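Local coordinates for protein nicotinamide-nucleotide adenylyltransferase NadR family / Ribosylnicotinamide kinase (Lactococcus lactis subsp. cremoris, PDB 6GYE) that binds nicotinamide riboside and probably phosphorylates it in a P-loop kinase domain, and probably also adenylylates the resulting mononucleotide toward NAD+, at residues S49-D54 against L85-L90. Sequence-based numbering, arbitrary orientation.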
loop_
_atom_site.group_PDB
_atom_site.type_symbol
_atom_site.label_atom_id
_atom_site.label_comp_id
_atom_site.label_asym_id
_atom_site.label_seq_id
_atom_site.Cartn_x
_atom_site.Cartn_y
_atom_site.Cartn_z
ATOM N N SER A 49 19.073 -4.258 1.746
ATOM C CA SER A 49 19.526 -4.634 3.077
ATOM C C SER A 49 18.437 -4.337 4.103
ATOM O O SER A 49 17.560 -3.493 3.884
ATOM C CB SER A 49 20.830 -3.914 3.433
ATOM O OG SER A 49 20.659 -2.518 3.358
ATOM N N GLY A 50 18.480 -5.073 5.208
ATOM C CA GLY A 50 17.481 -4.906 6.249
ATOM C C GLY A 50 17.727 -5.850 7.406
ATOM O O GLY A 50 18.580 -6.745 7.348
ATOM N N TYR A 51 16.951 -5.636 8.466
ATOM C CA TYR A 51 16.994 -6.474 9.658
ATOM C C TYR A 51 15.664 -6.322 10.381
ATOM O O TYR A 51 14.928 -5.360 10.151
ATOM C CB TYR A 51 18.172 -6.101 10.582
ATOM C CG TYR A 51 18.238 -4.625 10.937
ATOM C CD1 TYR A 51 18.927 -3.720 10.124
ATOM C CD2 TYR A 51 17.611 -4.134 12.076
ATOM C CE1 TYR A 51 18.984 -2.365 10.438
ATOM C CE2 TYR A 51 17.670 -2.781 12.400
ATOM C CZ TYR A 51 18.351 -1.903 11.577
ATOM O OH TYR A 51 18.398 -0.565 11.901
ATOM N N ASP A 52 15.366 -7.279 11.259
ATOM C CA ASP A 52 14.108 -7.242 11.997
ATOM C C ASP A 52 13.925 -5.897 12.695
ATOM O O ASP A 52 14.853 -5.376 13.316
ATOM C CB ASP A 52 14.064 -8.382 13.017
ATOM C CG ASP A 52 13.911 -9.752 12.370
ATOM O OD1 ASP A 52 13.635 -9.827 11.155
ATOM O OD2 ASP A 52 14.078 -10.765 13.085
ATOM N N ASN A 53 12.735 -5.315 12.542
ATOM C CA ASN A 53 12.350 -4.075 13.226
ATOM C C ASN A 53 13.196 -2.875 12.808
ATOM O O ASN A 53 13.383 -1.947 13.596
ATOM C CB ASN A 53 12.374 -4.236 14.749
ATOM C CG ASN A 53 11.311 -5.205 15.253
ATOM O OD1 ASN A 53 10.635 -5.872 14.467
ATOM N ND2 ASN A 53 11.157 -5.282 16.570
ATOM N N ASP A 54 13.705 -2.871 11.572
ATOM C CA ASP A 54 14.424 -1.717 11.038
ATOM C C ASP A 54 13.435 -0.613 10.644
ATOM O O ASP A 54 12.219 -0.724 10.850
ATOM C CB ASP A 54 15.315 -2.139 9.868
ATOM C CG ASP A 54 14.527 -2.722 8.676
ATOM O OD1 ASP A 54 13.274 -2.629 8.631
ATOM O OD2 ASP A 54 15.181 -3.287 7.773
ATOM N N LEU A 85 20.184 -8.766 1.365
ATOM C CA LEU A 85 21.250 -8.827 2.368
ATOM C C LEU A 85 20.612 -8.728 3.747
ATOM O O LEU A 85 20.258 -7.637 4.196
ATOM C CB LEU A 85 22.292 -7.731 2.186
ATOM C CG LEU A 85 23.413 -7.804 3.238
ATOM C CD1 LEU A 85 24.039 -9.183 3.240
ATOM C CD2 LEU A 85 24.483 -6.779 2.985
ATOM N N ASN A 86 20.461 -9.878 4.402
ATOM C CA ASN A 86 19.867 -9.975 5.732
ATOM C C ASN A 86 20.923 -9.632 6.787
ATOM O O ASN A 86 21.950 -10.316 6.895
ATOM C CB ASN A 86 19.319 -11.392 5.937
ATOM C CG ASN A 86 18.535 -11.554 7.234
ATOM O OD1 ASN A 86 18.792 -10.881 8.234
ATOM N ND2 ASN A 86 17.588 -12.481 7.227
ATOM N N GLU A 87 20.671 -8.591 7.576
ATOM C CA GLU A 87 21.659 -8.121 8.539
ATOM C C GLU A 87 21.372 -8.552 9.977
ATOM O O GLU A 87 22.056 -8.082 10.892
ATOM C CB GLU A 87 21.778 -6.598 8.461
ATOM C CG GLU A 87 22.539 -6.122 7.238
ATOM C CD GLU A 87 22.376 -4.640 6.975
ATOM O OE1 GLU A 87 21.387 -4.053 7.473
ATOM O OE2 GLU A 87 23.256 -4.067 6.290
ATOM N N ASN A 88 20.421 -9.461 10.193
ATOM C CA ASN A 88 20.122 -9.955 11.533
ATOM C C ASN A 88 21.319 -10.710 12.109
ATOM O O ASN A 88 22.191 -11.190 11.382
ATOM C CB ASN A 88 18.913 -10.901 11.520
ATOM C CG ASN A 88 17.572 -10.182 11.334
ATOM O OD1 ASN A 88 17.441 -8.983 11.562
ATOM N ND2 ASN A 88 16.565 -10.940 10.930
ATOM N N ASP A 89 21.344 -10.813 13.442
ATOM C CA ASP A 89 22.337 -11.620 14.162
ATOM C C ASP A 89 23.765 -11.220 13.804
ATOM O O ASP A 89 24.621 -12.061 13.526
ATOM C CB ASP A 89 22.113 -13.110 13.906
ATOM C CG ASP A 89 20.689 -13.531 14.178
ATOM O OD1 ASP A 89 20.192 -13.245 15.289
ATOM O OD2 ASP A 89 20.061 -14.126 13.274
ATOM N N LEU A 90 24.020 -9.932 13.835
ATOM C CA LEU A 90 25.369 -9.484 13.566
ATOM C C LEU A 90 26.010 -8.976 14.848
ATOM O O LEU A 90 25.351 -8.270 15.622
ATOM C CB LEU A 90 25.372 -8.347 12.533
ATOM C CG LEU A 90 25.447 -8.682 11.047
ATOM C CD1 LEU A 90 25.678 -7.422 10.257
ATOM C CD2 LEU A 90 26.557 -9.658 10.797
HETATM O O HOH W 1 20.071 -2.069 6.250
#
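Asn88 reaches across to Asp52 with both ends of its amide: OD1 takes the backbone N-H of Asp52 on a lone pair, Asn88 OD1 to Asp52 N being 2.7 Å, while ND2 donates to the carboxylate. The pairing ties together the loops that leave the C-terminal ends of parallel strands 43-50 and 80-86, the latter an outermost strand of the five-stranded, Rossmann-like sheet (strand order 3-2-1-4-5, as in nucleotidyltransferases) in the N-terminal, presumably adenylyltransferase, half of the chain. Asn88 ND2 meets Asp52 OD1 at 3.1 Å from above the carboxylate plane, and the two flat groups are turned 64° apart. Asn88 CG lies beside its own backbone N (chi1 -74°), and that N is itself held by Asn86 OD1 in an Asx turn, 2.9 Å from Asn88 N to Asn86 OD1.

Before these loops, the strands finish their parallel ladder. Gly50 N gives a long bond of 3.3 Å to Leu85 O, and Gly50 O accepts from Glu87 N at 2.8 Å. Beyond Gly50 the chain enters a type II turn, Tyr51 to Asp54, in which Asp54 OD2 receives the N-H of Tyr51 and also a salt bridge from Arg66, while OD1 caps the following helix at Ala57 N. Asp54 CB sits over the centre of one face of the Tyr51 ring.

At the edge of that ring, Glu87 OE1 approaches Tyr51 CD1 to 3.6 Å. The carboxylate is anchored on its other oxygen by Trp100 NE1 of helix 95-110, and a water bridges Ser49 OG to Glu87 OE1, donating to OE1 over 2.7 Å.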